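Local coordinates for putative diflavin flavoprotein A 3 (Nostoc sp., PDB 3FNI), which probably mediates electron transfer from NADH to oxygen, reducing it to water, and is represented here by its flavodoxin-like domain, at residues 51-54 / 55-58; 104-107 / 108-111; 126-130 / 131-135; 140-143 / 144-147. All coordinates share one frame; numbering follows the deposited sequence.

Overall arrangement
All four contacts are local, each made within one continuous piece of chain, and together they sample the helices that flank the five-stranded parallel sheet of a flavodoxin-like domain. In chain order, contact 1 ends helix 47-55 and enters strand 57-63, contact 2 lies within helix 103-112, and contacts 3 and 4 hold the start and a later part of helix 130-152, their centres about 19 Å apart. Contacts 1 and 3 stand on opposite sides of the chain's centre, about 29 Å between centres. Contacts 1 and 4 touch, Thr58 packing on Trp146 and Val147. Short-range bonds thus finish or start helices in contacts 1 and 3 and run within them in contacts 2 and 4.

Contact 1 (51-54 / 55-58); sequences RELV and GRCT
Leu53 and Cys57 form the close-packed side of this helix end, CD1 of Leu53 lying 3.4 Å from SG of Cys57. The leucine gets there because CG is anti to the backbone N (chi1 163°), which sets CG beside the carbonyl carbon, from where CD1 reaches Cys57. The same methyl serves a second partner: CD1 sits over one face of the Arg56 guanidinium, displaced toward its rim and 3.8 Å from NH2. Gly55 N still donates to Arg51 O at 2.9 Å, whereas Arg56 N divides itself weakly between Glu52 O and Leu53 O, and Cys57 N reaches Val54 O at 3.1 Å. Arg56 is the first residue to leave helical geometry. The other side is looser: the end of Glu52 leads away from the turn and Gly55 is exposed, while Arg51 stays clear of the turn and touches Thr79 and Ser83 of helix 70-83. Arg56, though also exposed, is tied down by a salt bridge from NH2 to Asp37. Leu53 rests on Asp37 and Val39 of strand 35-40, Val54 packs against Ser83, and Thr58, bonded through its backbone to Ser6, carries the chain into strand 57-63 beside helix 130-152.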
# COMPACT_ATOMS: atom_id res chain seq x y z
N ARG A 51 -5.24 -2.49 13.38
CA ARG A 51 -6.59 -2.71 12.86
C ARG A 51 -7.30 -1.36 12.78
O ARG A 51 -8.07 -1.11 11.86
CB ARG A 51 -7.41 -3.61 13.79
CG ARG A 51 -6.95 -5.05 13.90
CD ARG A 51 -8.07 -5.92 14.48
NE ARG A 51 -7.69 -7.33 14.53
CZ ARG A 51 -6.73 -7.82 15.32
NH1 ARG A 51 -6.07 -7.01 16.14
NH2 ARG A 51 -6.42 -9.10 15.28
N GLU A 52 -7.05 -0.52 13.77
CA GLU A 52 -7.65 0.80 13.83
C GLU A 52 -7.16 1.70 12.72
O GLU A 52 -7.91 2.51 12.18
CB GLU A 52 -7.31 1.49 15.15
CG GLU A 52 -8.05 0.99 16.35
CD GLU A 52 -7.90 1.96 17.49
OE1 GLU A 52 -6.76 2.14 17.98
OE2 GLU A 52 -8.92 2.57 17.88
N LEU A 53 -5.87 1.58 12.40
CA LEU A 53 -5.29 2.40 11.36
C LEU A 53 -5.89 2.03 10.02
O LEU A 53 -6.36 2.90 9.28
CB LEU A 53 -3.77 2.22 11.32
CG LEU A 53 -3.02 2.67 10.06
CD1 LEU A 53 -3.50 4.03 9.57
CD2 LEU A 53 -1.55 2.72 10.40
N VAL A 54 -5.89 0.74 9.71
CA VAL A 54 -6.45 0.28 8.45
C VAL A 54 -7.91 0.71 8.40
O VAL A 54 -8.41 1.13 7.35
CB VAL A 54 -6.37 -1.26 8.35
CG1 VAL A 54 -7.15 -1.74 7.14
CG2 VAL A 54 -4.91 -1.69 8.24
N GLY A 55 -8.58 0.61 9.54
CA GLY A 55 -9.97 0.99 9.64
C GLY A 55 -10.28 2.43 9.26
O GLY A 55 -11.35 2.71 8.71
N ARG A 56 -9.37 3.35 9.55
CA ARG A 56 -9.62 4.74 9.22
C ARG A 56 -8.94 5.21 7.92
O ARG A 56 -8.90 6.41 7.64
CB ARG A 56 -9.23 5.66 10.38
CG ARG A 56 -7.76 5.68 10.70
CD ARG A 56 -7.46 6.75 11.74
NE ARG A 56 -6.06 6.75 12.14
CZ ARG A 56 -5.05 7.15 11.37
NH1 ARG A 56 -5.27 7.60 10.14
NH2 ARG A 56 -3.82 7.10 11.83
N CYS A 57 -8.42 4.27 7.14
CA CYS A 57 -7.80 4.61 5.86
C CYS A 57 -8.80 4.40 4.73
O CYS A 57 -9.50 3.39 4.68
CB CYS A 57 -6.55 3.75 5.60
SG CYS A 57 -5.07 4.24 6.58
N THR A 58 -8.89 5.37 3.82
CA THR A 58 -9.80 5.29 2.68
C THR A 58 -9.05 4.58 1.55
O THR A 58 -9.66 3.90 0.72
CB THR A 58 -10.23 6.71 2.22
OG1 THR A 58 -10.75 7.44 3.34
CG2 THR A 58 -11.31 6.63 1.15

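Contact 2 (104-107 / 108-111)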
# COMPACT_ATOMS: atom_id res chain seq x y z
N ASP A 104 0.84 -11.56 -7.18
CA ASP A 104 -0.48 -11.96 -7.67
C ASP A 104 -1.40 -12.57 -6.64
O ASP A 104 -2.57 -12.19 -6.55
CB ASP A 104 -0.31 -12.90 -8.86
CG ASP A 104 0.28 -12.19 -10.05
OD1 ASP A 104 -0.38 -11.25 -10.57
OD2 ASP A 104 1.39 -12.55 -10.47
N PRO A 105 -0.91 -13.55 -5.85
CA PRO A 105 -1.75 -14.18 -4.83
C PRO A 105 -2.37 -13.15 -3.89
O PRO A 105 -3.53 -13.27 -3.50
CB PRO A 105 -0.77 -15.10 -4.12
CG PRO A 105 0.12 -15.53 -5.24
CD PRO A 105 0.39 -14.24 -5.96
N LEU A 106 -1.60 -12.13 -3.54
CA LEU A 106 -2.09 -11.10 -2.64
C LEU A 106 -3.08 -10.16 -3.36
O LEU A 106 -4.05 -9.71 -2.77
CB LEU A 106 -0.92 -10.29 -2.09
CG LEU A 106 -1.31 -9.32 -0.97
CD1 LEU A 106 -1.88 -10.10 0.20
CD2 LEU A 106 -0.09 -8.52 -0.53
N LEU A 107 -2.80 -9.88 -4.62
CA LEU A 107 -3.65 -9.03 -5.44
C LEU A 107 -5.06 -9.63 -5.48
O LEU A 107 -6.05 -8.92 -5.32
CB LEU A 107 -3.07 -8.96 -6.86
CG LEU A 107 -2.82 -7.61 -7.52
CD1 LEU A 107 -2.32 -6.60 -6.53
CD2 LEU A 107 -1.81 -7.80 -8.66
N SER A 108 -5.12 -10.94 -5.67
CA SER A 108 -6.39 -11.67 -5.74
C SER A 108 -7.13 -11.74 -4.40
O SER A 108 -8.35 -11.80 -4.36
CB SER A 108 -6.17 -13.08 -6.28
OG SER A 108 -5.62 -13.06 -7.59
N LYS A 109 -6.38 -11.75 -3.30
CA LYS A 109 -7.02 -11.80 -2.00
C LYS A 109 -7.79 -10.51 -1.74
O LYS A 109 -8.87 -10.54 -1.17
CB LYS A 109 -5.99 -12.01 -0.89
CG LYS A 109 -5.45 -13.42 -0.85
CD LYS A 109 -4.63 -13.64 0.40
CE LYS A 109 -4.14 -15.07 0.46
NZ LYS A 109 -3.55 -15.38 1.79
N PHE A 110 -7.25 -9.37 -2.18
CA PHE A 110 -7.95 -8.11 -1.95
C PHE A 110 -9.14 -7.98 -2.89
O PHE A 110 -10.21 -7.51 -2.50
CB PHE A 110 -7.01 -6.92 -2.13
CG PHE A 110 -6.09 -6.70 -0.97
CD1 PHE A 110 -6.57 -6.21 0.24
CD2 PHE A 110 -4.73 -7.00 -1.08
CE1 PHE A 110 -5.71 -6.00 1.33
CE2 PHE A 110 -3.86 -6.80 -0.01
CZ PHE A 110 -4.35 -6.31 1.20
N ARG A 111 -8.96 -8.41 -4.13
CA ARG A 111 -10.04 -8.34 -5.10
C ARG A 111 -11.21 -9.22 -4.68
O ARG A 111 -12.37 -8.87 -4.89
CB ARG A 111 -9.54 -8.76 -6.49
CG ARG A 111 -10.66 -8.83 -7.52
CD ARG A 111 -10.12 -8.94 -8.93
NE ARG A 111 -9.40 -7.73 -9.31
CZ ARG A 111 -8.76 -7.58 -10.46
NH1 ARG A 111 -8.77 -8.56 -11.35
NH2 ARG A 111 -8.14 -6.44 -10.73
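The carbonyl oxygen of Leu106 is gripped by two amides of the next turn: Phe110 N donates at 3.3 Å with an N-H...O angle of 153°, and Lys109 N adds a weak bond to the same Leu106 O. A third group leans on it, for CD2 of the Phe110 ring comes within 3.3 Å of Leu106 O. The ring and the leucine lie side by side and point the same way, CG of Leu106 meeting CE2 of Phe110 at 3.7 Å. With CG of Phe110 anti to its own carbonyl carbon (chi1 -77°), the ring is swung back along the helix toward that leucine. Both side chains are buried: they pack on Ile92 of strand 89-93, and Phe110 also reaches Val90 and Leu81 of helix 70-83. Replacing Phe110 with an alanine would probably open a gap between Leu106, Val90 and Leu81, leaving the leucine without its aromatic neighbour. Toward solvent the bonding is regular, Ser108 N donating to Asp104 O at 3.0 Å, while the Asp104 carboxylate forms a salt bridge with Arg123. The chemistry is that of an amphipathic helix in a beta-alpha-beta unit, hydrocarbon facing the sheet and charged groups kept to the outer surface.

Contact 3 (126-130 / 131-135); sequences QTPTE and NTYKL
Thr129 and Thr132 clasp each other at the start of helix 130-152. Thr129 N donates to OG1 of Thr132 at 3.1 Å in an almost perfectly straight bond (N-H...O angle 178°), while Thr129 OG1 accepts a weak capping bond from Asn131 N. The threonine side chains meet at about a right angle. OG1 of Thr129 stands between the backbone N and the carbonyl carbon (chi1 61°), a position that turns it toward the amides of the first turn. Thr129 O receives Tyr133 N at 3.1 Å and, weakly, Thr132 N. Next to this core, CB of Pro128 packs against the phenol end of Tyr133, 3.5 Å from CZ, while CB of Pro128 also meets CG2 of Thr132 at 3.7 Å. Glu130 brings OE2 to the edge of the tyrosine ring. Two waters extend the network: one bridges Gln126 O and Thr132 OG1, and the other lies 2.8 Å from Tyr133 OH and donates weakly to Pro128 O. An alanine at Tyr133 is likely to leave the Pro128 ring without its aromatic support and that second water without its hydroxyl partner. Farther out, Tyr17 touches both Pro128 and Tyr133, and Leu21 of helix 18-31 touches Thr132 and Tyr133. Thr129 at the N-cap and Thr132, three residues on, form a capping box, which opens the long last helix of the flavodoxin-like domain.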
# COMPACT_ATOMS: atom_id res chain seq x y z
N GLN A 126 13.58 -5.05 -13.37
CA GLN A 126 14.91 -4.45 -13.48
C GLN A 126 15.09 -3.33 -12.46
O GLN A 126 14.11 -2.87 -11.86
CB GLN A 126 15.08 -3.89 -14.89
CG GLN A 126 14.92 -4.94 -15.99
CD GLN A 126 14.97 -4.33 -17.38
OE1 GLN A 126 14.06 -3.62 -17.80
NE2 GLN A 126 16.05 -4.61 -18.11
N THR A 127 16.32 -2.87 -12.28
CA THR A 127 16.60 -1.79 -11.34
C THR A 127 15.74 -0.58 -11.69
O THR A 127 15.74 -0.11 -12.83
CB THR A 127 18.08 -1.38 -11.38
OG1 THR A 127 18.89 -2.50 -10.99
CG2 THR A 127 18.34 -0.20 -10.44
N PRO A 128 14.99 -0.06 -10.70
CA PRO A 128 14.12 1.10 -10.93
C PRO A 128 14.84 2.27 -11.59
O PRO A 128 15.98 2.57 -11.25
CB PRO A 128 13.63 1.45 -9.53
CG PRO A 128 13.67 0.13 -8.82
CD PRO A 128 14.97 -0.45 -9.28
N THR A 129 14.17 2.91 -12.54
CA THR A 129 14.69 4.06 -13.27
C THR A 129 13.81 5.25 -12.90
O THR A 129 12.88 5.12 -12.11
CB THR A 129 14.60 3.84 -14.79
OG1 THR A 129 13.23 3.67 -15.16
CG2 THR A 129 15.38 2.61 -15.20
N GLU A 130 14.09 6.42 -13.47
CA GLU A 130 13.26 7.58 -13.16
C GLU A 130 11.88 7.43 -13.81
O GLU A 130 10.93 8.08 -13.40
CB GLU A 130 13.93 8.89 -13.61
CG GLU A 130 15.12 9.30 -12.73
CD GLU A 130 14.79 9.31 -11.22
OE1 GLU A 130 15.67 8.93 -10.41
OE2 GLU A 130 13.65 9.70 -10.85
N ASN A 131 11.78 6.56 -14.82
CA ASN A 131 10.49 6.33 -15.48
C ASN A 131 9.65 5.46 -14.55
O ASN A 131 8.42 5.51 -14.57
CB ASN A 131 10.70 5.59 -16.81
CG ASN A 131 11.37 6.45 -17.86
OD1 ASN A 131 11.95 5.93 -18.81
ND2 ASN A 131 11.27 7.76 -17.70
N THR A 132 10.34 4.65 -13.76
CA THR A 132 9.74 3.75 -12.77
C THR A 132 9.14 4.58 -11.64
O THR A 132 7.99 4.41 -11.25
CB THR A 132 10.82 2.82 -12.18
OG1 THR A 132 11.32 1.96 -13.20
CG2 THR A 132 10.26 1.98 -11.03
N TYR A 133 9.95 5.49 -11.11
CA TYR A 133 9.52 6.34 -10.02
C TYR A 133 8.48 7.34 -10.45
O TYR A 133 7.68 7.79 -9.63
CB TYR A 133 10.71 7.06 -9.41
CG TYR A 133 11.69 6.12 -8.77
CD1 TYR A 133 11.26 5.14 -7.87
CD2 TYR A 133 13.05 6.20 -9.05
CE1 TYR A 133 12.16 4.28 -7.26
CE2 TYR A 133 13.96 5.34 -8.45
CZ TYR A 133 13.51 4.39 -7.56
OH TYR A 133 14.42 3.55 -6.96
N LYS A 134 8.49 7.70 -11.73
CA LYS A 134 7.52 8.65 -12.26
C LYS A 134 6.18 7.94 -12.36
O LYS A 134 5.13 8.55 -12.23
CB LYS A 134 7.95 9.13 -13.65
CG LYS A 134 7.02 10.19 -14.24
CD LYS A 134 7.27 10.43 -15.73
CE LYS A 134 8.72 10.82 -16.02
NZ LYS A 134 9.17 12.09 -15.35
N LEU A 135 6.24 6.63 -12.59
CA LEU A 135 5.04 5.81 -12.69
C LEU A 135 4.41 5.69 -11.31
O LEU A 135 3.19 5.83 -11.16
CB LEU A 135 5.41 4.43 -13.23
CG LEU A 135 4.29 3.40 -13.37
CD1 LEU A 135 3.30 3.84 -14.45
CD2 LEU A 135 4.89 2.04 -13.73
O HOH W 1 11.82 -1.17 -12.69
O HOH W 2 16.98 3.38 -8.15

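Contact 4 (140-143 / 144-147); sequences GTDL and GQWV
Gly144 N donates to Gly140 O at 3.0 Å, the first of four successive i to i+4 bonds that make this a regular stretch of alpha-helix in the last helix, 130-152, of the flavodoxin-like fold. Both glycines are buried, and Gly144 O is hydrogen-bonded to Thr148 OG1. Gln145 follows, its N bonded to Thr141 O at 2.8 Å. Its side chain, extended beyond CG, runs obliquely over the preceding turn: CG lies close to Thr141 O, and OE1 comes 3.8 Å from CG2 of Thr141. The hydroxyl of that threonine faces other partners, Gly28 O and the carboxylate of Glu137, so its methyl is the branch that meets the glutamine. A water lies between OE1 of Gln145 and OD1 of Asp142, whose flat groups are turned 24° apart; Glu138 adds a second carboxylate close to OD1, which would probably disfavour negative charge on both acids. Trp146 N then bonds to Asp142 O at 2.9 Å. A chi1 of -179° carries CG of Trp146 to the side of the carbonyl carbon, and the end of the indole leads away from the previous turn; it touches Ala89 of strand 89-93, with Leu143 CD1 no nearer than 4.3 Å to CE3 of Trp146. Leu143 itself is buried against Val61, Ala89 and Ala118. Val147 closes the segment, touching Thr58 of strand 57-63 and Val34. Its N donates to Leu143 O with an N-H...O angle of 166°, and its CG2 rests 3.2 Å from that same Leu143 O.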
# COMPACT_ATOMS: atom_id res chain seq x y z
N GLY A 140 0.32 7.17 -7.33
CA GLY A 140 0.03 7.77 -6.04
C GLY A 140 -1.02 8.84 -6.21
O GLY A 140 -1.93 8.97 -5.39
N THR A 141 -0.87 9.62 -7.28
CA THR A 141 -1.80 10.69 -7.59
C THR A 141 -3.18 10.10 -7.90
O THR A 141 -4.18 10.57 -7.38
CB THR A 141 -1.32 11.48 -8.82
OG1 THR A 141 -0.13 12.20 -8.47
CG2 THR A 141 -2.37 12.46 -9.28
N ASP A 142 -3.20 9.06 -8.73
CA ASP A 142 -4.45 8.41 -9.11
C ASP A 142 -5.25 7.97 -7.89
O ASP A 142 -6.46 8.19 -7.83
CB ASP A 142 -4.17 7.19 -9.99
CG ASP A 142 -3.88 7.57 -11.43
OD1 ASP A 142 -3.61 8.76 -11.70
OD2 ASP A 142 -3.92 6.66 -12.30
N LEU A 143 -4.58 7.34 -6.94
CA LEU A 143 -5.23 6.87 -5.73
C LEU A 143 -5.70 8.05 -4.90
O LEU A 143 -6.79 8.04 -4.35
CB LEU A 143 -4.27 6.01 -4.90
CG LEU A 143 -4.87 5.45 -3.60
CD1 LEU A 143 -6.12 4.63 -3.92
CD2 LEU A 143 -3.82 4.59 -2.87
N GLY A 144 -4.85 9.08 -4.81
CA GLY A 144 -5.19 10.27 -4.06
C GLY A 144 -6.43 10.93 -4.64
O GLY A 144 -7.27 11.43 -3.89
N GLN A 145 -6.55 10.93 -5.97
CA GLN A 145 -7.70 11.53 -6.63
C GLN A 145 -8.93 10.67 -6.38
O GLN A 145 -10.03 11.20 -6.17
CB GLN A 145 -7.46 11.64 -8.14
CG GLN A 145 -6.30 12.57 -8.52
CD GLN A 145 -6.15 12.74 -10.02
OE1 GLN A 145 -5.83 11.79 -10.73
NE2 GLN A 145 -6.38 13.95 -10.50
N TRP A 146 -8.75 9.36 -6.39
CA TRP A 146 -9.85 8.44 -6.15
C TRP A 146 -10.38 8.67 -4.74
O TRP A 146 -11.59 8.76 -4.53
CB TRP A 146 -9.37 7.00 -6.31
CG TRP A 146 -10.45 5.99 -6.11
CD1 TRP A 146 -11.31 5.49 -7.05
CD2 TRP A 146 -10.82 5.37 -4.86
NE1 TRP A 146 -12.18 4.59 -6.47
CE2 TRP A 146 -11.90 4.50 -5.13
CE3 TRP A 146 -10.33 5.47 -3.55
CZ2 TRP A 146 -12.50 3.73 -4.13
CZ3 TRP A 146 -10.93 4.70 -2.56
CH2 TRP A 146 -12.00 3.85 -2.86
N VAL A 147 -9.47 8.76 -3.76
CA VAL A 147 -9.84 9.00 -2.37
C VAL A 147 -10.64 10.30 -2.25
O VAL A 147 -11.67 10.36 -1.58
CB VAL A 147 -8.58 9.10 -1.46
CG1 VAL A 147 -8.96 9.61 -0.06
CG2 VAL A 147 -7.90 7.74 -1.34
O HOH W 3 -4.26 11.08 -12.61